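Local coordinates for protein BlEst2 (Bacillus licheniformis, PDB 6WPX) that probably hydrolyses ester bonds as an alpha/beta-hydrolase lipase or esterase, with a C-terminal domain that has autoinhibitory effects, at residues 308-322 with 375-389. Sequence-based numbering, arbitrary orientation.
Sequences EKGVKEITVHWLSNH and QKEAFLFIVTFDSPL
Strands 313-320 and 377-386 pair antiparallel, their axes 4.6 Å apart, with Thr315-Thr384, His317-Ile382 and Leu319-Leu380 as hydrogen-bonded pairs; a classic beta bulge at Lys312 and Glu313 opposite Asp386 closes the ladder at the Asp386 end. On the face carrying Trp318, its six-membered ring and that of Phe379 form an offset stack, centroids 4.2 Å apart and planes at 15°, with Trp318 CH2 over the centre of the phenyl ring. Phe381 joins this aromatic cluster obliquely, its CB lying 3.8 Å from Trp318 CE3. With CG anti to the backbone N (chi1 -174°), the indole leans across toward the partner strand and brings NE1 to the Glu377 carboxylate. Trp318 NE1 donates to Glu377 OE1 at 3.2 Å, nearly straight and in the ring plane, on the syn side but tilted out of the carboxylate plane. Ser320 OG gives the same oxygen a second bond of 2.7 Å at its anti lone pair. At Trp318, a leucine here would probably leave Phe379 without its stacking partner and Glu377 OE1 without its indole N-H donor. On the other face Thr315 OG1 meets Thr384 OG1 at 2.6 Å and also bonds His317 NE2, a buried chain that fixes the imidazole. Beyond the bulge, Ser387 OG donates to the anti lone pair of Glu308 OE2 (2.7 Å) and accepts from Leu389 N in a capping bond. Arg465 forms a salt bridge with Glu308 OE2, and Ser371 and Asn297 hold Glu377 OE2. The two strands lie inside an antiparallel sheet, between strands 290-297 and 353-360. Strand 365-372 packs on the aromatic face through Ile369, as in a beta-sandwich, whereas helices 163-169 and 218-224 cover the face bearing Leu319, Phe219 meeting the His317 ring edge-to-face.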
loop_
_atom_site.group_PDB
_atom_site.type_symbol
_atom_site.label_atom_id
_atom_site.label_comp_id
_atom_site.label_asym_id
_atom_site.label_seq_id
_atom_site.Cartn_x
_atom_site.Cartn_y
_atom_site.Cartn_z
ATOM N N GLU A 308 -11.039 12.910 21.242
ATOM C CA GLU A 308 -10.592 13.115 22.612
ATOM C C GLU A 308 -9.964 14.523 22.786
ATOM O O GLU A 308 -9.709 15.230 21.804
ATOM C CB GLU A 308 -9.615 11.991 23.031
ATOM C CG GLU A 308 -8.255 12.026 22.353
ATOM C CD GLU A 308 -8.142 11.305 21.019
ATOM O OE1 GLU A 308 -9.182 10.928 20.428
ATOM O OE2 GLU A 308 -6.994 11.149 20.545
ATOM N N LYS A 309 -9.727 14.930 24.031
ATOM C CA LYS A 309 -9.063 16.203 24.335
ATOM C C LYS A 309 -7.604 16.080 23.912
ATOM O O LYS A 309 -7.060 14.975 23.944
ATOM C CB LYS A 309 -9.137 16.513 25.855
ATOM C CG LYS A 309 -10.525 16.858 26.374
ATOM C CD LYS A 309 -10.510 17.225 27.850
ATOM C CE LYS A 309 -11.883 17.102 28.464
ATOM N NZ LYS A 309 -11.858 17.352 29.929
ATOM N N GLY A 310 -6.981 17.200 23.540
ATOM C CA GLY A 310 -5.565 17.240 23.193
ATOM C C GLY A 310 -5.171 16.754 21.814
ATOM O O GLY A 310 -3.996 16.447 21.576
ATOM N N VAL A 311 -6.129 16.719 20.874
ATOM C CA VAL A 311 -5.808 16.280 19.510
ATOM C C VAL A 311 -5.229 17.473 18.757
ATOM O O VAL A 311 -5.840 18.544 18.727
ATOM C CB VAL A 311 -7.023 15.614 18.786
ATOM C CG1 VAL A 311 -6.695 15.275 17.330
ATOM C CG2 VAL A 311 -7.465 14.362 19.513
ATOM N N LYS A 312 -4.058 17.279 18.141
ATOM C CA LYS A 312 -3.367 18.319 17.388
ATOM C C LYS A 312 -4.009 18.512 16.016
ATOM O O LYS A 312 -4.094 19.639 15.520
ATOM C CB LYS A 312 -1.879 17.963 17.260
ATOM C CG LYS A 312 -0.977 19.120 16.831
ATOM C CD LYS A 312 -0.806 20.190 17.915
ATOM C CE LYS A 312 0.264 21.186 17.549
ATOM N NZ LYS A 312 1.629 20.631 17.754
ATOM N N GLU A 313 -4.483 17.405 15.420
ATOM C CA GLU A 313 -5.085 17.400 14.101
ATOM C C GLU A 313 -5.846 16.127 13.856
ATOM O O GLU A 313 -5.452 15.054 14.301
ATOM C CB GLU A 313 -3.989 17.512 13.012
ATOM C CG GLU A 313 -4.527 17.808 11.619
ATOM C CD GLU A 313 -3.511 17.930 10.499
ATOM O OE1 GLU A 313 -2.478 17.227 10.536
ATOM O OE2 GLU A 313 -3.780 18.697 9.548
ATOM N N ILE A 314 -6.908 16.246 13.074
ATOM C CA ILE A 314 -7.642 15.126 12.528
ATOM C C ILE A 314 -7.656 15.338 11.018
ATOM O O ILE A 314 -7.728 16.474 10.556
ATOM C CB ILE A 314 -9.085 14.894 13.107
ATOM C CG1 ILE A 314 -9.987 16.146 12.982
ATOM C CG2 ILE A 314 -9.048 14.360 14.558
ATOM C CD1 ILE A 314 -11.503 15.901 13.185
ATOM N N THR A 315 -7.569 14.245 10.262
ATOM C CA THR A 315 -7.800 14.251 8.819
ATOM C C THR A 315 -9.051 13.406 8.715
ATOM O O THR A 315 -9.198 12.429 9.461
ATOM C CB THR A 315 -6.602 13.862 7.952
ATOM O OG1 THR A 315 -6.406 12.445 7.959
ATOM C CG2 THR A 315 -5.303 14.630 8.313
ATOM N N VAL A 316 -9.991 13.843 7.890
ATOM C CA VAL A 316 -11.324 13.247 7.779
ATOM C C VAL A 316 -11.557 12.928 6.318
ATOM O O VAL A 316 -11.434 13.800 5.465
ATOM C CB VAL A 316 -12.400 14.213 8.362
ATOM C CG1 VAL A 316 -13.790 13.579 8.367
ATOM C CG2 VAL A 316 -12.032 14.684 9.762
ATOM N N HIS A 317 -11.834 11.662 6.032
ATOM C CA HIS A 317 -11.983 11.190 4.669
ATOM C C HIS A 317 -13.249 10.412 4.461
ATOM O O HIS A 317 -13.520 9.474 5.209
ATOM C CB HIS A 317 -10.780 10.297 4.282
ATOM C CG HIS A 317 -9.479 10.897 4.667
ATOM N ND1 HIS A 317 -8.804 11.748 3.815
ATOM C CD2 HIS A 317 -8.796 10.802 5.826
ATOM C CE1 HIS A 317 -7.741 12.155 4.484
ATOM N NE2 HIS A 317 -7.690 11.608 5.693
ATOM N N TRP A 318 -13.985 10.755 3.403
ATOM C CA TRP A 318 -15.157 9.983 3.015
ATOM C C TRP A 318 -14.845 9.427 1.620
ATOM O O TRP A 318 -14.871 10.162 0.637
ATOM C CB TRP A 318 -16.439 10.831 3.028
ATOM C CG TRP A 318 -17.688 10.034 2.760
ATOM C CD1 TRP A 318 -18.210 9.709 1.541
ATOM C CD2 TRP A 318 -18.567 9.461 3.743
ATOM N NE1 TRP A 318 -19.371 8.980 1.701
ATOM C CE2 TRP A 318 -19.601 8.796 3.044
ATOM C CE3 TRP A 318 -18.554 9.405 5.153
ATOM C CZ2 TRP A 318 -20.651 8.144 3.705
ATOM C CZ3 TRP A 318 -19.576 8.720 5.806
ATOM C CH2 TRP A 318 -20.626 8.128 5.084
ATOM N N LEU A 319 -14.488 8.144 1.551
ATOM C CA LEU A 319 -14.202 7.475 0.268
ATOM C C LEU A 319 -15.494 6.952 -0.266
ATOM O O LEU A 319 -16.281 6.398 0.492
ATOM C CB LEU A 319 -13.207 6.318 0.424
ATOM C CG LEU A 319 -11.745 6.686 0.721
ATOM C CD1 LEU A 319 -11.541 6.990 2.216
ATOM C CD2 LEU A 319 -10.839 5.570 0.276
ATOM N N SER A 320 -15.739 7.163 -1.564
ATOM C CA SER A 320 -16.979 6.756 -2.227
ATOM C C SER A 320 -16.695 6.298 -3.662
ATOM O O SER A 320 -15.633 6.589 -4.202
ATOM C CB SER A 320 -17.952 7.934 -2.262
ATOM O OG SER A 320 -19.173 7.594 -2.912
ATOM N N ASN A 321 -17.649 5.604 -4.277
ATOM C CA ASN A 321 -17.521 5.193 -5.668
ATOM C C ASN A 321 -17.936 6.352 -6.590
ATOM O O ASN A 321 -17.732 6.274 -7.801
ATOM C CB ASN A 321 -18.330 3.923 -5.954
ATOM C CG ASN A 321 -19.776 4.035 -5.602
ATOM O OD1 ASN A 321 -20.140 4.225 -4.443
ATOM N ND2 ASN A 321 -20.632 3.816 -6.586
ATOM N N HIS A 322 -18.476 7.440 -6.033
ATOM C CA HIS A 322 -18.807 8.580 -6.882
ATOM C C HIS A 322 -18.423 9.892 -6.195
ATOM O O HIS A 322 -18.150 9.933 -4.991
ATOM C CB HIS A 322 -20.246 8.548 -7.444
ATOM C CG HIS A 322 -21.338 8.631 -6.437
ATOM N ND1 HIS A 322 -21.676 9.832 -5.840
ATOM C CD2 HIS A 322 -22.218 7.684 -6.041
ATOM C CE1 HIS A 322 -22.707 9.566 -5.057
ATOM N NE2 HIS A 322 -23.069 8.290 -5.143
ATOM N N GLN A 375 -27.577 9.289 -5.765
ATOM C CA GLN A 375 -27.217 7.986 -6.356
ATOM C C GLN A 375 -26.577 7.147 -5.245
ATOM O O GLN A 375 -25.837 7.697 -4.463
ATOM C CB GLN A 375 -26.221 8.254 -7.475
ATOM C CG GLN A 375 -25.503 7.021 -8.002
ATOM C CD GLN A 375 -24.829 7.335 -9.317
ATOM O OE1 GLN A 375 -25.494 7.467 -10.349
ATOM N NE2 GLN A 375 -23.508 7.450 -9.294
ATOM N N LYS A 376 -26.881 5.860 -5.238
ATOM C CA LYS A 376 -26.421 4.829 -4.285
ATOM C C LYS A 376 -24.890 4.853 -4.168
ATOM O O LYS A 376 -24.206 4.991 -5.189
ATOM C CB LYS A 376 -26.953 3.485 -4.784
ATOM C CG LYS A 376 -26.755 2.289 -3.876
ATOM C CD LYS A 376 -27.246 1.013 -4.503
ATOM C CE LYS A 376 -28.549 1.200 -5.253
ATOM N NZ LYS A 376 -28.824 0.116 -6.224
ATOM N N GLU A 377 -24.382 4.773 -2.939
ATOM C CA GLU A 377 -22.916 4.771 -2.769
ATOM C C GLU A 377 -22.474 3.719 -1.756
ATOM O O GLU A 377 -23.240 3.380 -0.904
ATOM C CB GLU A 377 -22.391 6.140 -2.326
ATOM C CG GLU A 377 -22.656 6.427 -0.864
ATOM C CD GLU A 377 -21.911 7.599 -0.265
ATOM O OE1 GLU A 377 -20.958 8.048 -0.875
ATOM O OE2 GLU A 377 -22.284 8.020 0.817
ATOM N N ALA A 378 -21.320 3.125 -2.019
ATOM C CA ALA A 378 -20.612 2.341 -0.995
ATOM C C ALA A 378 -19.572 3.325 -0.441
ATOM O O ALA A 378 -19.040 4.114 -1.208
ATOM C CB ALA A 378 -19.972 1.098 -1.529
ATOM N N PHE A 379 -19.358 3.308 0.862
ATOM C CA PHE A 379 -18.416 4.246 1.440
ATOM C C PHE A 379 -17.432 3.615 2.393
ATOM O O PHE A 379 -17.641 2.517 2.902
ATOM C CB PHE A 379 -19.172 5.402 2.144
ATOM C CG PHE A 379 -19.796 5.032 3.480
ATOM C CD1 PHE A 379 -19.060 5.120 4.662
ATOM C CD2 PHE A 379 -21.103 4.578 3.552
ATOM C CE1 PHE A 379 -19.623 4.769 5.882
ATOM C CE2 PHE A 379 -21.673 4.241 4.779
ATOM C CZ PHE A 379 -20.926 4.330 5.933
ATOM N N LEU A 380 -16.366 4.350 2.653
ATOM C CA LEU A 380 -15.347 4.019 3.630
ATOM C C LEU A 380 -15.010 5.351 4.256
ATOM O O LEU A 380 -14.576 6.263 3.570
ATOM C CB LEU A 380 -14.119 3.363 2.973
ATOM C CG LEU A 380 -13.016 2.845 3.914
ATOM C CD1 LEU A 380 -13.573 1.845 4.941
ATOM C CD2 LEU A 380 -11.896 2.202 3.121
ATOM N N PHE A 381 -15.308 5.478 5.544
ATOM C CA PHE A 381 -15.123 6.691 6.336
ATOM C C PHE A 381 -13.927 6.497 7.219
ATOM O O PHE A 381 -13.889 5.547 7.996
ATOM C CB PHE A 381 -16.392 6.972 7.183
ATOM C CG PHE A 381 -16.207 8.077 8.199
ATOM C CD1 PHE A 381 -15.673 9.311 7.825
ATOM C CD2 PHE A 381 -16.551 7.882 9.529
ATOM C CE1 PHE A 381 -15.481 10.324 8.766
ATOM C CE2 PHE A 381 -16.384 8.905 10.473
ATOM C CZ PHE A 381 -15.861 10.127 10.081
ATOM N N ILE A 382 -12.929 7.395 7.099
ATOM C CA ILE A 382 -11.691 7.253 7.862
ATOM C C ILE A 382 -11.306 8.570 8.481
ATOM O O ILE A 382 -11.295 9.608 7.813
ATOM C CB ILE A 382 -10.519 6.682 6.987
ATOM C CG1 ILE A 382 -10.867 5.313 6.389
ATOM C CG2 ILE A 382 -9.167 6.626 7.737
ATOM C CD1 ILE A 382 -10.049 4.965 5.171
ATOM N N VAL A 383 -10.939 8.505 9.746
ATOM C CA VAL A 383 -10.419 9.646 10.491
ATOM C C VAL A 383 -9.014 9.276 10.948
ATOM O O VAL A 383 -8.827 8.200 11.513
ATOM C CB VAL A 383 -11.313 10.062 11.696
ATOM C CG1 VAL A 383 -10.729 11.278 12.430
ATOM C CG2 VAL A 383 -12.733 10.365 11.244
ATOM N N THR A 384 -8.036 10.155 10.730
ATOM C CA THR A 384 -6.709 9.913 11.298
ATOM C C THR A 384 -6.548 10.950 12.395
ATOM O O THR A 384 -7.153 12.016 12.313
ATOM C CB THR A 384 -5.559 9.936 10.266
ATOM O OG1 THR A 384 -5.250 11.296 9.985
ATOM C CG2 THR A 384 -5.880 9.149 8.986
ATOM N N PHE A 385 -5.771 10.634 13.423
ATOM C CA PHE A 385 -5.561 11.518 14.560
ATOM C C PHE A 385 -4.099 11.749 14.808
ATOM O O PHE A 385 -3.299 10.797 14.841
ATOM C CB PHE A 385 -6.148 10.912 15.852
ATOM C CG PHE A 385 -7.618 10.556 15.815
ATOM C CD1 PHE A 385 -8.055 9.388 15.187
ATOM C CD2 PHE A 385 -8.561 11.365 16.444
ATOM C CE1 PHE A 385 -9.407 9.064 15.145
ATOM C CE2 PHE A 385 -9.927 11.036 16.406
ATOM C CZ PHE A 385 -10.333 9.881 15.768
ATOM N N ASP A 386 -3.763 13.020 15.017
ATOM C CA ASP A 386 -2.425 13.410 15.438
ATOM C C ASP A 386 -2.671 13.726 16.940
ATOM O O ASP A 386 -3.173 14.793 17.290
ATOM C CB ASP A 386 -1.903 14.629 14.658
ATOM C CG ASP A 386 -0.499 15.052 15.088
ATOM O OD1 ASP A 386 0.025 14.474 16.065
ATOM O OD2 ASP A 386 0.090 15.913 14.412
ATOM N N SER A 387 -2.426 12.743 17.795
ATOM C CA SER A 387 -2.750 12.859 19.224
ATOM C C SER A 387 -1.790 12.038 20.088
ATOM O O SER A 387 -1.387 10.941 19.682
ATOM C CB SER A 387 -4.185 12.377 19.458
ATOM O OG SER A 387 -4.558 12.236 20.823
ATOM N N PRO A 388 -1.467 12.510 21.309
ATOM C CA PRO A 388 -0.595 11.715 22.197
ATOM C C PRO A 388 -1.260 10.421 22.677
ATOM O O PRO A 388 -0.587 9.592 23.257
ATOM C CB PRO A 388 -0.338 12.666 23.381
ATOM C CG PRO A 388 -0.740 14.030 22.892
ATOM C CD PRO A 388 -1.863 13.781 21.952
ATOM N N LEU A 389 -2.556 10.248 22.358
ATOM C CA LEU A 389 -3.343 9.059 22.793
ATOM C C LEU A 389 -2.801 7.774 22.157
ATOM O O LEU A 389 -3.050 6.730 22.697
ATOM C CB LEU A 389 -4.830 9.238 22.470
ATOM C CG LEU A 389 -5.664 7.973 22.638
ATOM C CD1 LEU A 389 -5.898 7.677 24.099
ATOM C CD2 LEU A 389 -6.967 8.055 21.867
HETATM O O HOH W 1 -4.827 13.744 23.267
HETATM O O HOH W 2 -4.122 13.406 11.612
#